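Local coordinates for protein redox-sensing transcriptional repressor Rex (Thermus thermophilus, PDB 2DT5) that binds DNA as a homodimeric repressor and probably modulates transcription in response to the cellular NADH/NAD(+) redox state, at residues I141-T147 / I165-F171; I17-L21 / Q33-A38; V86-R90 / G109-V113. The protein carries 1 engineered substitution. All blocks are in the same frame, centred on the assembly; numbering follows the deposited sequence.

Interactions 1 and 3 belong to one Rossmann-type NAD-binding domain and share its central sheet, with their centres about 12 Å apart. They meet directly: Leu145 O lies 2.9 Å from Val86 N, and Thr147 OG1 lies 2.7 Å from Gly87 O, probably both hydrogen bonds. The same NAD molecule spans the two. Interaction 3 holds its adenosine ribose and pyrophosphate, while interaction 1 meets the nicotinamide carboxamide at Phe171. Interaction 2 stands apart, its centre about 30 Å from that of interaction 1 and about 37 Å from that of interaction 3, on the other side of the chain's centre. The predicted DNA-binding region and the cofactor site are thus well separated.

Interaction 1: residues I141-T147 / I165-F171. With NAD (nicotinamide-adenine-dinucleotide), chain L.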
loop_
_atom_site.group_PDB
_atom_site.type_symbol
_atom_site.label_atom_id
_atom_site.label_comp_id
_atom_site.label_asym_id
_atom_site.label_seq_id
_atom_site.Cartn_x
_atom_site.Cartn_y
_atom_site.Cartn_z
ATOM N N ILE B 141 16.846 -10.751 -14.805
ATOM C CA ILE B 141 15.720 -10.450 -13.944
ATOM C C ILE B 141 16.115 -10.442 -12.473
ATOM O O ILE B 141 16.525 -11.470 -11.931
ATOM C CB ILE B 141 14.620 -11.486 -14.158
ATOM C CG1 ILE B 141 14.169 -11.438 -15.623
ATOM C CG2 ILE B 141 13.469 -11.232 -13.184
ATOM C CD1 ILE B 141 13.237 -12.559 -16.028
ATOM N N GLU B 142 15.972 -9.289 -11.824
ATOM C CA GLU B 142 16.346 -9.168 -10.426
ATOM C C GLU B 142 15.177 -9.236 -9.444
ATOM O O GLU B 142 15.339 -9.719 -8.321
ATOM C CB GLU B 142 17.098 -7.852 -10.179
ATOM C CG GLU B 142 18.416 -7.671 -10.924
ATOM C CD GLU B 142 18.241 -7.317 -12.396
ATOM O OE1 GLU B 142 17.280 -6.597 -12.737
ATOM O OE2 GLU B 142 19.083 -7.740 -13.217
ATOM N N ILE B 143 14.008 -8.758 -9.868
ATOM C CA ILE B 143 12.826 -8.718 -9.004
ATOM C C ILE B 143 11.651 -9.562 -9.522
ATOM O O ILE B 143 11.309 -9.503 -10.697
ATOM C CB ILE B 143 12.361 -7.241 -8.839
ATOM C CG1 ILE B 143 13.462 -6.448 -8.120
ATOM C CG2 ILE B 143 11.012 -7.167 -8.116
ATOM C CD1 ILE B 143 13.166 -4.959 -7.935
ATOM N N ALA B 144 11.029 -10.335 -8.641
ATOM C CA ALA B 144 9.905 -11.153 -9.066
ATOM C C ALA B 144 8.626 -10.745 -8.354
ATOM O O ALA B 144 8.631 -10.529 -7.148
ATOM C CB ALA B 144 10.195 -12.644 -8.802
ATOM N N LEU B 145 7.535 -10.630 -9.110
ATOM C CA LEU B 145 6.219 -10.303 -8.544
ATOM C C LEU B 145 5.535 -11.665 -8.347
ATOM O O LEU B 145 5.195 -12.357 -9.320
ATOM C CB LEU B 145 5.412 -9.407 -9.513
ATOM C CG LEU B 145 5.686 -7.890 -9.435
ATOM C CD1 LEU B 145 7.165 -7.621 -9.565
ATOM C CD2 LEU B 145 4.914 -7.150 -10.540
ATOM N N LEU B 146 5.366 -12.056 -7.089
ATOM C CA LEU B 146 4.783 -13.342 -6.768
ATOM C C LEU B 146 3.281 -13.265 -6.597
ATOM O O LEU B 146 2.794 -12.765 -5.599
ATOM C CB LEU B 146 5.408 -13.914 -5.490
ATOM C CG LEU B 146 5.105 -15.403 -5.235
ATOM C CD1 LEU B 146 5.451 -16.228 -6.487
ATOM C CD2 LEU B 146 5.903 -15.893 -4.034
ATOM N N THR B 147 2.559 -13.805 -7.571
ATOM C CA THR B 147 1.107 -13.792 -7.557
ATOM C C THR B 147 0.520 -15.202 -7.751
ATOM O O THR B 147 -0.337 -15.412 -8.609
ATOM C CB THR B 147 0.587 -12.839 -8.664
ATOM O OG1 THR B 147 1.268 -13.134 -9.891
ATOM C CG2 THR B 147 0.899 -11.374 -8.295
ATOM N N ILE B 165 16.938 -14.977 -7.999
ATOM C CA ILE B 165 16.206 -13.724 -7.795
ATOM C C ILE B 165 16.900 -12.904 -6.700
ATOM O O ILE B 165 17.548 -13.470 -5.815
ATOM C CB ILE B 165 14.736 -13.986 -7.372
ATOM C CG1 ILE B 165 13.844 -12.795 -7.757
ATOM C CG2 ILE B 165 14.661 -14.216 -5.871
ATOM C CD1 ILE B 165 13.726 -12.575 -9.253
ATOM N N LYS B 166 16.769 -11.577 -6.758
ATOM C CA LYS B 166 17.389 -10.714 -5.758
ATOM C C LYS B 166 16.342 -10.142 -4.816
ATOM O O LYS B 166 16.631 -9.824 -3.662
ATOM C CB LYS B 166 18.172 -9.575 -6.428
ATOM C CG LYS B 166 19.412 -10.042 -7.180
ATOM C CD LYS B 166 20.161 -8.881 -7.799
ATOM C CE LYS B 166 21.401 -9.362 -8.564
ATOM N NZ LYS B 166 22.056 -8.243 -9.328
ATOM N N GLY B 167 15.121 -10.011 -5.316
ATOM C CA GLY B 167 14.043 -9.494 -4.498
ATOM C C GLY B 167 12.700 -10.039 -4.952
ATOM O O GLY B 167 12.512 -10.391 -6.117
ATOM N N ILE B 168 11.760 -10.123 -4.020
ATOM C CA ILE B 168 10.423 -10.607 -4.345
ATOM C C ILE B 168 9.368 -9.662 -3.782
ATOM O O ILE B 168 9.347 -9.377 -2.585
ATOM C CB ILE B 168 10.133 -12.016 -3.750
ATOM C CG1 ILE B 168 11.145 -13.047 -4.261
ATOM C CG2 ILE B 168 8.719 -12.446 -4.097
ATOM C CD1 ILE B 168 10.962 -14.428 -3.671
ATOM N N LEU B 169 8.501 -9.193 -4.657
ATOM C CA LEU B 169 7.367 -8.384 -4.271
ATOM C C LEU B 169 6.266 -9.432 -4.136
ATOM O O LEU B 169 5.701 -9.905 -5.126
ATOM C CB LEU B 169 7.003 -7.329 -5.306
ATOM C CG LEU B 169 5.977 -6.266 -4.911
ATOM C CD1 LEU B 169 6.529 -5.423 -3.770
ATOM C CD2 LEU B 169 5.607 -5.388 -6.107
ATOM N N ASN B 170 5.971 -9.805 -2.896
ATOM C CA ASN B 170 5.038 -10.875 -2.566
ATOM C C ASN B 170 3.598 -10.438 -2.392
ATOM O O ASN B 170 3.282 -9.703 -1.455
ATOM C CB ASN B 170 5.503 -11.551 -1.274
ATOM C CG ASN B 170 4.545 -12.616 -0.806
ATOM O OD1 ASN B 170 4.268 -12.747 0.394
ATOM N ND2 ASN B 170 4.032 -13.391 -1.751
ATOM N N PHE B 171 2.714 -10.862 -3.291
ATOM C CA PHE B 171 1.300 -10.513 -3.154
ATOM C C PHE B 171 0.518 -11.589 -2.400
ATOM O O PHE B 171 -0.564 -11.318 -1.876
ATOM C CB PHE B 171 0.646 -10.296 -4.520
ATOM C CG PHE B 171 1.185 -9.105 -5.275
ATOM C CD1 PHE B 171 2.442 -9.154 -5.874
ATOM C CD2 PHE B 171 0.440 -7.932 -5.359
ATOM C CE1 PHE B 171 2.959 -8.050 -6.553
ATOM C CE2 PHE B 171 0.941 -6.808 -6.037
ATOM C CZ PHE B 171 2.199 -6.866 -6.634
HETATM P PA NAD L . -5.520 -17.295 -9.653
HETATM O O1A NAD L . -6.396 -16.594 -10.642
HETATM O O2A NAD L . -5.955 -18.610 -9.084
HETATM O O5B NAD L . -4.133 -17.419 -10.355
HETATM C C5B NAD L . -2.992 -18.063 -9.736
HETATM C C4B NAD L . -2.091 -18.495 -10.866
HETATM O O4B NAD L . -0.944 -19.107 -10.190
HETATM C C3B NAD L . -2.630 -19.648 -11.800
HETATM O O3B NAD L . -2.566 -19.211 -13.193
HETATM C C2B NAD L . -1.724 -20.847 -11.530
HETATM O O2B NAD L . -1.524 -21.739 -12.560
HETATM C C1B NAD L . -0.474 -20.114 -11.052
HETATM N N9A NAD L . 0.403 -20.921 -10.246
HETATM C C8A NAD L . 0.193 -21.835 -9.203
HETATM N N7A NAD L . 1.316 -22.350 -8.735
HETATM C C5A NAD L . 2.331 -21.813 -9.441
HETATM C C6A NAD L . 3.791 -21.980 -9.393
HETATM N N6A NAD L . 4.384 -22.789 -8.543
HETATM N N1A NAD L . 4.500 -21.213 -10.322
HETATM C C2A NAD L . 3.956 -20.367 -11.222
HETATM N N3A NAD L . 2.569 -20.176 -11.305
HETATM C C4A NAD L . 1.796 -20.921 -10.400
HETATM O O3 NAD L . -5.248 -16.319 -8.412
HETATM P PN NAD L . -5.417 -14.687 -8.246
HETATM O O1N NAD L . -6.818 -14.379 -7.902
HETATM O O2N NAD L . -4.810 -14.086 -9.470
HETATM O O5D NAD L . -4.521 -14.448 -6.922
HETATM C C5D NAD L . -3.079 -14.667 -6.959
HETATM C C4D NAD L . -2.505 -14.376 -5.624
HETATM O O4D NAD L . -2.769 -12.932 -5.284
HETATM C C3D NAD L . -3.162 -15.182 -4.425
HETATM O O3D NAD L . -2.151 -15.553 -3.463
HETATM C C2D NAD L . -4.113 -14.158 -3.832
HETATM O O2D NAD L . -4.541 -14.445 -2.543
HETATM C C1D NAD L . -3.243 -12.856 -3.949
HETATM N N1N NAD L . -4.061 -11.648 -3.664
HETATM C C2N NAD L . -3.349 -10.573 -3.063
HETATM C C3N NAD L . -3.800 -9.328 -3.050
HETATM C C7N NAD L . -3.015 -8.257 -2.356
HETATM O O7N NAD L . -3.580 -7.161 -2.145
HETATM N N7N NAD L . -1.764 -8.530 -1.944
HETATM C C4N NAD L . -5.124 -8.962 -3.716
HETATM C C5N NAD L . -5.339 -9.885 -4.901
HETATM C C6N NAD L . -5.080 -11.254 -4.655
#
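Strands 143-146 and 167-170 run parallel, their axes 4.6 Å apart. The seam opens with a fork: Glu142 O accepts both Lys166 N (2.8 Å) and Gly167 N (3.0 Å). Ala144 N to Gly167 O (2.9 Å), Leu169 N to Ala144 O (2.8 Å), Leu146 N to Leu169 O (2.9 Å) and Phe171 N to Leu146 O (3.0 Å) carry it on. On one face the small Ala144 leaves a hollow, and Ile165 swings its tip into it, Ile165 CD1 reaching 3.6 Å from Ala144 CB; Ile168 CG2 lies against Leu146 CB at 3.9 Å. On the other face Ile143 flanks bare Gly167, while Leu145 CG meets Leu169 CD2 at 4.2 Å and the edge of the Phe171 ring, CE1, at 4.0 Å. Thr147 CG2 fits against Phe171 CD1 at 3.6 Å. Past the strand end, Phe171 O takes the NAD carboxamide N7N at 3.0 Å. The two strands, joined through helix 150-163, make a beta-alpha-beta unit of the Rossmann fold; that helix covers the Ala144, Leu146 and Ile168 face, Ile200 and Phe189 of the second subunit pack on the Ile143 and Leu169 face, and strand 81-86 continues the sheet beside 143-146.

Interaction 2: residues I17-L21 / Q33-A38; sequences ILEEL and QLGGLA. Engineered in segment 33-38: Gly36 (natural residue Glu).
Build two short helical pieces, 17-21 within helix 7-23 and 33-37 ending helix 31-37, with axes 11.2 Å apart at closest approach and a signed crossing angle of +112°. Leu21 N to Ile17 O (2.7 Å) keeps the first helical; Leu37 N to Gln33 O (3.1 Å) and Ala38 N to Leu34 O (2.9 Å) do so for the second, which leaves helical geometry at Ala38 (phi/psi -101/1). Start at Ile17, with Ile17 CA 6.9 Å from Leu37 CA. Its CB points at the other helix, and the m,t rotamer brings Ile17 CG2 to 3.4 Å from Leu37 CD1 and 4.1 Å from Leu34 CD1, with Ile17 CD1 3.3 Å from Ala38 CB. Leu18, also m,t, bends inward so that Leu18 CD2 sits 4.1 Å from Leu34 CD1. Such a crossing fits the predicted helix-turn-helix of this winged-helix domain; strand 28-29 and helix 64-75 close over the same core through Thr29 and Leu67. One turn on from Ile17, Leu21 (m,t) again points across: Leu21 CD1 to Leu34 CD1 is 3.9 Å, Leu21 CD2 to Leu37 CD1 4.1 Å, and Leu21 CD2 to Gln33 OE1 3.1 Å. Opposite, Leu37 is m,t, Gln33 t,t, and Leu34 has chi1 between wells at -114°. Gly36, an engineered replacement of Glu, has nothing of 17-21 near it.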
loop_
_atom_site.group_PDB
_atom_site.type_symbol
_atom_site.label_atom_id
_atom_site.label_comp_id
_atom_site.label_asym_id
_atom_site.label_seq_id
_atom_site.Cartn_x
_atom_site.Cartn_y
_atom_site.Cartn_z
ATOM N N ILE B 17 6.011 13.924 -3.794
ATOM C CA ILE B 17 5.780 15.344 -3.555
ATOM C C ILE B 17 6.592 16.202 -4.528
ATOM O O ILE B 17 6.061 17.122 -5.148
ATOM C CB ILE B 17 6.176 15.705 -2.136
ATOM C CG1 ILE B 17 5.225 15.017 -1.152
ATOM C CG2 ILE B 17 6.178 17.215 -1.957
ATOM C CD1 ILE B 17 5.654 15.141 0.286
ATOM N N LEU B 18 7.882 15.897 -4.651
ATOM C CA LEU B 18 8.766 16.630 -5.549
ATOM C C LEU B 18 8.326 16.502 -7.002
ATOM O O LEU B 18 8.471 17.447 -7.783
ATOM C CB LEU B 18 10.218 16.124 -5.419
ATOM C CG LEU B 18 10.990 16.430 -4.128
ATOM C CD1 LEU B 18 12.264 15.575 -4.064
ATOM C CD2 LEU B 18 11.318 17.930 -4.077
ATOM N N GLU B 19 7.812 15.327 -7.367
ATOM C CA GLU B 19 7.348 15.094 -8.728
ATOM C C GLU B 19 6.165 16.013 -8.997
ATOM O O GLU B 19 6.024 16.537 -10.102
ATOM C CB GLU B 19 6.891 13.641 -8.923
ATOM C CG GLU B 19 7.975 12.583 -8.763
ATOM C CD GLU B 19 7.408 11.161 -8.782
ATOM O OE1 GLU B 19 6.437 10.889 -8.038
ATOM O OE2 GLU B 19 7.934 10.314 -9.537
ATOM N N GLU B 20 5.316 16.204 -7.986
ATOM C CA GLU B 20 4.153 17.065 -8.160
ATOM C C GLU B 20 4.510 18.540 -8.004
ATOM O O GLU B 20 3.920 19.388 -8.661
ATOM C CB GLU B 20 2.997 16.652 -7.224
ATOM C CG GLU B 20 3.368 16.258 -5.797
ATOM C CD GLU B 20 2.170 15.687 -5.006
ATOM O OE1 GLU B 20 1.552 14.705 -5.480
ATOM O OE2 GLU B 20 1.853 16.219 -3.910
ATOM N N LEU B 21 5.479 18.849 -7.149
ATOM C CA LEU B 21 5.905 20.232 -7.008
ATOM C C LEU B 21 6.496 20.628 -8.358
ATOM O O LEU B 21 6.280 21.735 -8.845
ATOM C CB LEU B 21 6.972 20.371 -5.923
ATOM C CG LEU B 21 6.483 20.494 -4.480
ATOM C CD1 LEU B 21 7.668 20.563 -3.542
ATOM C CD2 LEU B 21 5.642 21.753 -4.340
ATOM N N GLN B 33 8.304 23.155 3.793
ATOM C CA GLN B 33 7.277 22.882 2.798
ATOM C C GLN B 33 7.177 21.375 2.556
ATOM O O GLN B 33 6.076 20.829 2.473
ATOM C CB GLN B 33 7.603 23.588 1.493
ATOM C CG GLN B 33 6.698 23.192 0.350
ATOM C CD GLN B 33 7.144 23.791 -0.966
ATOM O OE1 GLN B 33 6.487 23.624 -1.992
ATOM N NE2 GLN B 33 8.273 24.496 -0.945
ATOM N N LEU B 34 8.325 20.707 2.430
ATOM C CA LEU B 34 8.341 19.254 2.217
ATOM C C LEU B 34 7.735 18.547 3.430
ATOM O O LEU B 34 6.911 17.658 3.297
ATOM C CB LEU B 34 9.779 18.764 2.008
ATOM C CG LEU B 34 10.164 18.185 0.640
ATOM C CD1 LEU B 34 9.592 19.014 -0.482
ATOM C CD2 LEU B 34 11.682 18.128 0.536
ATOM N N GLY B 35 8.141 18.966 4.617
ATOM C CA GLY B 35 7.644 18.346 5.827
ATOM C C GLY B 35 6.137 18.417 5.932
ATOM O O GLY B 35 5.494 17.477 6.400
ATOM N N GLY B 36 5.582 19.543 5.496
ATOM C CA GLY B 36 4.146 19.742 5.546
ATOM C C GLY B 36 3.440 18.841 4.560
ATOM O O GLY B 36 2.507 18.131 4.921
ATOM N N LEU B 37 3.889 18.856 3.311
ATOM C CA LEU B 37 3.281 18.027 2.291
ATOM C C LEU B 37 3.385 16.531 2.582
ATOM O O LEU B 37 2.548 15.755 2.139
ATOM C CB LEU B 37 3.909 18.323 0.934
ATOM C CG LEU B 37 3.756 19.763 0.441
ATOM C CD1 LEU B 37 4.405 19.900 -0.931
ATOM C CD2 LEU B 37 2.272 20.126 0.378
ATOM N N ALA B 38 4.408 16.122 3.322
ATOM C CA ALA B 38 4.595 14.707 3.638
ATOM C C ALA B 38 4.117 14.393 5.047
ATOM O O ALA B 38 4.236 13.263 5.513
ATOM C CB ALA B 38 6.073 14.333 3.496
#

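Interaction 3: residues V86-R90 / G109-V113; sequences VGMGR and GFFDV. With NAD (nicotinamide-adenine-dinucleotide), chain L.
The glycine-rich turn of the Rossmann fold, carrying Gly87 and Gly89 of a GxGxxG pattern, meets the end of strand 105-112 here and grips NAD. The directions CA 86 to 89 and CA 110 to 112 lie 69° apart. Val86 pairs with Phe111 in a parallel bridge, Val86 CA to Phe111 CA 4.8 Å. Gly87 N donates to Phe111 O at 2.7 Å, nearly straight. Gly87 takes phi/psi 110/80, where a CB would press on the preceding carbonyl. Met88 (-89/55) centres an inverse gamma turn closed by a weak bond from Gly89 N to Gly87 O, 3.1 Å. The Met88 side chain, m at all three chi angles, lays SD at the edge of the Phe110 ring, 5.3 Å from the centroid, a Met-aromatic contact. Gly89 is the N-cap of helix 90-96; a CB there would collide with NAD O5B. Arg90 N and NE each reach NAD O1A at 3.2 Å; Arg90 NH2 bonds weakly to NAD O1N (3.0 Å) and forms a salt bridge with Asp97 of the second subunit. Asp112, chi1 in t, is the strand-end acid that characteristically holds the adenosine ribose: OD2 accepts a weak hydrogen bond from Met88 N (2.8 Å) and an ordinary one from NAD O3B (2.7 Å), while Asp112 OD1 receives NAD O2B at a very short 2.5 Å.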
loop_
_atom_site.group_PDB
_atom_site.type_symbol
_atom_site.label_atom_id
_atom_site.label_comp_id
_atom_site.label_asym_id
_atom_site.label_seq_id
_atom_site.Cartn_x
_atom_site.Cartn_y
_atom_site.Cartn_z
ATOM N N VAL B 86 5.414 -14.234 -11.546
ATOM C CA VAL B 86 5.305 -15.672 -11.382
ATOM C C VAL B 86 3.884 -15.944 -10.901
ATOM O O VAL B 86 3.523 -15.602 -9.784
ATOM C CB VAL B 86 6.331 -16.202 -10.356
ATOM C CG1 VAL B 86 6.029 -17.681 -10.015
ATOM C CG2 VAL B 86 7.749 -16.071 -10.939
ATOM N N GLY B 87 3.079 -16.561 -11.757
ATOM C CA GLY B 87 1.699 -16.826 -11.405
ATOM C C GLY B 87 0.866 -15.895 -12.271
ATOM O O GLY B 87 0.445 -14.826 -11.834
ATOM N N MET B 88 0.663 -16.298 -13.519
ATOM C CA MET B 88 -0.092 -15.510 -14.471
ATOM C C MET B 88 -1.587 -15.807 -14.471
ATOM O O MET B 88 -2.170 -16.126 -15.503
ATOM C CB MET B 88 0.477 -15.703 -15.867
ATOM C CG MET B 88 1.889 -15.128 -16.028
ATOM S SD MET B 88 1.869 -13.353 -15.868
ATOM C CE MET B 88 1.081 -12.881 -17.372
ATOM N N GLY B 89 -2.189 -15.693 -13.294
ATOM C CA GLY B 89 -3.613 -15.888 -13.167
ATOM C C GLY B 89 -4.261 -14.526 -13.341
ATOM O O GLY B 89 -3.771 -13.686 -14.100
ATOM N N ARG B 90 -5.355 -14.295 -12.632
ATOM C CA ARG B 90 -6.051 -13.025 -12.722
ATOM C C ARG B 90 -5.190 -11.835 -12.277
ATOM O O ARG B 90 -4.984 -10.901 -13.055
ATOM C CB ARG B 90 -7.353 -13.109 -11.925
ATOM C CG ARG B 90 -8.328 -14.118 -12.564
ATOM C CD ARG B 90 -9.528 -14.406 -11.672
ATOM N NE ARG B 90 -9.135 -14.942 -10.375
ATOM C CZ ARG B 90 -9.974 -15.104 -9.358
ATOM N NH1 ARG B 90 -11.249 -14.777 -9.510
ATOM N NH2 ARG B 90 -9.536 -15.538 -8.182
ATOM N N GLY B 109 9.717 -11.301 -18.082
ATOM C CA GLY B 109 9.376 -12.708 -17.986
ATOM C C GLY B 109 8.038 -12.921 -17.319
ATOM O O GLY B 109 7.664 -12.185 -16.413
ATOM N N PHE B 110 7.318 -13.930 -17.787
ATOM C CA PHE B 110 5.997 -14.259 -17.275
ATOM C C PHE B 110 5.939 -15.777 -17.142
ATOM O O PHE B 110 6.142 -16.494 -18.114
ATOM C CB PHE B 110 4.942 -13.721 -18.249
ATOM C CG PHE B 110 5.193 -12.293 -18.669
ATOM C CD1 PHE B 110 5.951 -12.015 -19.798
ATOM C CD2 PHE B 110 4.703 -11.223 -17.909
ATOM C CE1 PHE B 110 6.220 -10.701 -20.174
ATOM C CE2 PHE B 110 4.968 -9.897 -18.273
ATOM C CZ PHE B 110 5.727 -9.634 -19.408
ATOM N N PHE B 111 5.675 -16.264 -15.932
ATOM C CA PHE B 111 5.675 -17.696 -15.683
ATOM C C PHE B 111 4.460 -18.238 -14.945
ATOM O O PHE B 111 3.861 -17.566 -14.102
ATOM C CB PHE B 111 6.939 -18.077 -14.891
ATOM C CG PHE B 111 8.210 -17.462 -15.425
ATOM C CD1 PHE B 111 8.619 -16.192 -15.012
ATOM C CD2 PHE B 111 9.008 -18.156 -16.340
ATOM C CE1 PHE B 111 9.807 -15.625 -15.504
ATOM C CE2 PHE B 111 10.196 -17.598 -16.838
ATOM C CZ PHE B 111 10.597 -16.335 -16.418
ATOM N N ASP B 112 4.117 -19.481 -15.268
ATOM C CA ASP B 112 2.991 -20.170 -14.650
ATOM C C ASP B 112 3.305 -21.663 -14.796
ATOM O O ASP B 112 4.335 -22.016 -15.366
ATOM C CB ASP B 112 1.708 -19.795 -15.393
ATOM C CG ASP B 112 0.470 -19.978 -14.544
ATOM O OD1 ASP B 112 0.031 -21.138 -14.377
ATOM O OD2 ASP B 112 -0.065 -18.963 -14.035
ATOM N N VAL B 113 2.445 -22.532 -14.275
ATOM C CA VAL B 113 2.658 -23.973 -14.392
ATOM C C VAL B 113 1.508 -24.610 -15.152
ATOM O O VAL B 113 1.552 -25.783 -15.492
ATOM C CB VAL B 113 2.739 -24.654 -13.017
ATOM C CG1 VAL B 113 3.952 -24.139 -12.254
ATOM C CG2 VAL B 113 1.472 -24.389 -12.231
HETATM P PA NAD L . -5.520 -17.295 -9.653
HETATM O O1A NAD L . -6.396 -16.594 -10.642
HETATM O O2A NAD L . -5.955 -18.610 -9.084
HETATM O O5B NAD L . -4.133 -17.419 -10.355
HETATM C C5B NAD L . -2.992 -18.063 -9.736
HETATM C C4B NAD L . -2.091 -18.495 -10.866
HETATM O O4B NAD L . -0.944 -19.107 -10.190
HETATM C C3B NAD L . -2.630 -19.648 -11.800
HETATM O O3B NAD L . -2.566 -19.211 -13.193
HETATM C C2B NAD L . -1.724 -20.847 -11.530
HETATM O O2B NAD L . -1.524 -21.739 -12.560
HETATM C C1B NAD L . -0.474 -20.114 -11.052
HETATM N N9A NAD L . 0.403 -20.921 -10.246
HETATM C C8A NAD L . 0.193 -21.835 -9.203
HETATM N N7A NAD L . 1.316 -22.350 -8.735
HETATM C C5A NAD L . 2.331 -21.813 -9.441
HETATM C C6A NAD L . 3.791 -21.980 -9.393
HETATM N N6A NAD L . 4.384 -22.789 -8.543
HETATM N N1A NAD L . 4.500 -21.213 -10.322
HETATM C C2A NAD L . 3.956 -20.367 -11.222
HETATM N N3A NAD L . 2.569 -20.176 -11.305
HETATM C C4A NAD L . 1.796 -20.921 -10.400
HETATM O O3 NAD L . -5.248 -16.319 -8.412
HETATM P PN NAD L . -5.417 -14.687 -8.246
HETATM O O1N NAD L . -6.818 -14.379 -7.902
HETATM O O2N NAD L . -4.810 -14.086 -9.470
HETATM O O5D NAD L . -4.521 -14.448 -6.922
HETATM C C5D NAD L . -3.079 -14.667 -6.959
HETATM C C4D NAD L . -2.505 -14.376 -5.624
HETATM O O4D NAD L . -2.769 -12.932 -5.284
HETATM C C3D NAD L . -3.162 -15.182 -4.425
HETATM O O3D NAD L . -2.151 -15.553 -3.463
HETATM C C2D NAD L . -4.113 -14.158 -3.832
HETATM O O2D NAD L . -4.541 -14.445 -2.543
HETATM C C1D NAD L . -3.243 -12.856 -3.949
HETATM N N1N NAD L . -4.061 -11.648 -3.664
HETATM C C2N NAD L . -3.349 -10.573 -3.063
HETATM C C3N NAD L . -3.800 -9.328 -3.050
HETATM C C7N NAD L . -3.015 -8.257 -2.356
HETATM O O7N NAD L . -3.580 -7.161 -2.145
HETATM N N7N NAD L . -1.764 -8.530 -1.944
HETATM C C4N NAD L . -5.124 -8.962 -3.716
HETATM C C5N NAD L . -5.339 -9.885 -4.901
HETATM C C6N NAD L . -5.080 -11.254 -4.655
#